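Side-chain contact in sulfatase (Bacteroides fragilis CAG:558, PDB 6USS), which probably hydrolyses aryl sulfate esters as a calcium-dependent sulfatase of a human gut bacterium, here in a catalytically altered form: residues 375-380 with 443-448. The protein carries 1 engineered substitution. Residues are numbered along the deposited sequence; the frame is centred on the assembly and turned at random.
Sequences DKYLII and TVRKGD
Tyr377 reaches across to the turn at the end of strand 441-446, where its OH accepts a nearly straight hydrogen bond from Gly447 N (3.1 Å, 163° at the hydrogen), the tightest point of the contact. The same hydroxyl also hydrogen-bonds to Arg421 O, so two backbone groups fix the end of the ring. Gly447 N lies in the ring plane at its edge, and Lys446 CA sits 3.6 Å from Tyr377 OH.

The buried side, between Tyr377 and Arg445, is in ordinary packing contact. Tyr377 CD2 stands over the centre of the guanidinium, 4.1 Å from Arg445 CZ, with the two planes 62° apart, so the groups do not stack. A bend at chi2 (68°) folds the arginine back on its own turn, and Arg445 NE donates a bent bond to Gly447 O at 2.8 Å; NH2 adds only a weak bond to that oxygen. Gln81 OE1, from strand 77-83, accepts a hydrogen bond from NH2.

Toward solvent there is little beyond the hydroxyl bond: exposed Gly447 offers backbone atoms alone, and Lys446, its CB pointing away, adds little beyond CA. Far from the calcium site, this is interdomain packing of the sulfatase fold, joining the large mixed sheet to the small four-stranded antiparallel C-terminal sheet.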
# COMPACT_ATOMS: atom_id res chain seq x y z
N ASP A 375 -25.23 -27.83 3.81
CA ASP A 375 -24.75 -28.98 3.06
C ASP A 375 -24.35 -28.63 1.63
O ASP A 375 -23.61 -29.40 0.99
CB ASP A 375 -25.87 -30.03 3.03
CG ASP A 375 -25.36 -31.45 2.94
OD1 ASP A 375 -24.12 -31.68 3.02
OD2 ASP A 375 -26.23 -32.34 2.81
N LYS A 376 -24.84 -27.50 1.10
CA LYS A 376 -24.63 -27.18 -0.31
C LYS A 376 -23.16 -26.86 -0.57
O LYS A 376 -22.49 -26.21 0.24
CB LYS A 376 -25.51 -26.00 -0.73
CG LYS A 376 -26.99 -26.17 -0.37
CD LYS A 376 -27.49 -27.52 -0.88
CE LYS A 376 -28.99 -27.65 -0.80
NZ LYS A 376 -29.39 -28.73 -1.77
N TYR A 377 -22.65 -27.31 -1.71
CA TYR A 377 -21.22 -27.15 -1.92
C TYR A 377 -20.89 -25.79 -2.54
O TYR A 377 -21.70 -25.19 -3.25
CB TYR A 377 -20.64 -28.28 -2.77
CG TYR A 377 -21.25 -28.59 -4.14
CD1 TYR A 377 -21.28 -27.64 -5.16
CD2 TYR A 377 -21.70 -29.88 -4.44
CE1 TYR A 377 -21.80 -27.95 -6.42
CE2 TYR A 377 -22.23 -30.19 -5.70
CZ TYR A 377 -22.27 -29.22 -6.68
OH TYR A 377 -22.78 -29.53 -7.93
N LEU A 378 -19.69 -25.31 -2.22
CA LEU A 378 -19.16 -24.08 -2.78
C LEU A 378 -17.65 -24.24 -2.92
O LEU A 378 -17.05 -25.14 -2.33
CB LEU A 378 -19.51 -22.87 -1.91
CG LEU A 378 -19.04 -22.95 -0.45
CD1 LEU A 378 -17.57 -22.50 -0.27
CD2 LEU A 378 -19.96 -22.11 0.42
N ILE A 379 -17.03 -23.34 -3.69
CA ILE A 379 -15.61 -23.42 -3.96
C ILE A 379 -14.95 -22.06 -3.74
O ILE A 379 -15.59 -21.01 -3.87
CB ILE A 379 -15.36 -23.94 -5.39
CG1 ILE A 379 -13.87 -24.15 -5.65
CG2 ILE A 379 -16.03 -23.02 -6.42
CD1 ILE A 379 -13.57 -25.44 -6.37
N ILE A 380 -13.65 -22.08 -3.44
CA ILE A 380 -12.90 -20.93 -2.93
C ILE A 380 -13.07 -19.68 -3.80
O ILE A 380 -13.23 -18.57 -3.28
CB ILE A 380 -11.42 -21.31 -2.73
CG1 ILE A 380 -10.59 -20.13 -2.21
CG2 ILE A 380 -10.81 -21.86 -4.01
CD1 ILE A 380 -10.95 -19.70 -0.83
N THR A 443 -10.42 -32.64 -12.20
CA THR A 443 -11.55 -33.17 -11.48
C THR A 443 -12.77 -32.31 -11.76
O THR A 443 -12.66 -31.07 -11.80
CB THR A 443 -11.27 -33.17 -9.97
OG1 THR A 443 -10.10 -33.94 -9.72
CG2 THR A 443 -12.43 -33.78 -9.22
N VAL A 444 -13.92 -32.95 -11.96
CA VAL A 444 -15.20 -32.26 -11.90
C VAL A 444 -16.09 -32.91 -10.83
O VAL A 444 -16.14 -34.14 -10.71
CB VAL A 444 -15.92 -32.25 -13.26
CG1 VAL A 444 -16.15 -33.69 -13.78
CG2 VAL A 444 -17.23 -31.48 -13.15
N ARG A 445 -16.76 -32.07 -10.05
CA ARG A 445 -17.81 -32.47 -9.13
C ARG A 445 -19.12 -31.86 -9.61
O ARG A 445 -19.16 -30.69 -9.98
CB ARG A 445 -17.51 -32.01 -7.71
CG ARG A 445 -18.64 -32.22 -6.74
CD ARG A 445 -18.88 -33.69 -6.47
NE ARG A 445 -19.97 -33.87 -5.52
CZ ARG A 445 -19.90 -33.59 -4.21
NH1 ARG A 445 -18.78 -33.13 -3.67
NH2 ARG A 445 -20.97 -33.77 -3.45
N LYS A 446 -20.19 -32.66 -9.61
CA LYS A 446 -21.49 -32.17 -10.08
C LYS A 446 -22.55 -33.04 -9.45
O LYS A 446 -22.62 -34.23 -9.74
CB LYS A 446 -21.57 -32.20 -11.60
CG LYS A 446 -22.91 -31.75 -12.19
CD LYS A 446 -23.14 -32.41 -13.55
CE LYS A 446 -23.65 -31.44 -14.62
NZ LYS A 446 -24.52 -30.35 -14.08
N GLY A 447 -23.40 -32.44 -8.62
CA GLY A 447 -24.37 -33.25 -7.89
C GLY A 447 -23.65 -34.21 -6.95
O GLY A 447 -22.73 -33.83 -6.22
N ASP A 448 -24.07 -35.46 -6.98
CA ASP A 448 -23.50 -36.47 -6.11
C ASP A 448 -22.22 -37.05 -6.66
O ASP A 448 -21.61 -37.91 -6.01
CB ASP A 448 -24.51 -37.61 -5.91
CG ASP A 448 -25.78 -37.16 -5.23
OD1 ASP A 448 -25.79 -36.04 -4.65
OD2 ASP A 448 -26.77 -37.93 -5.29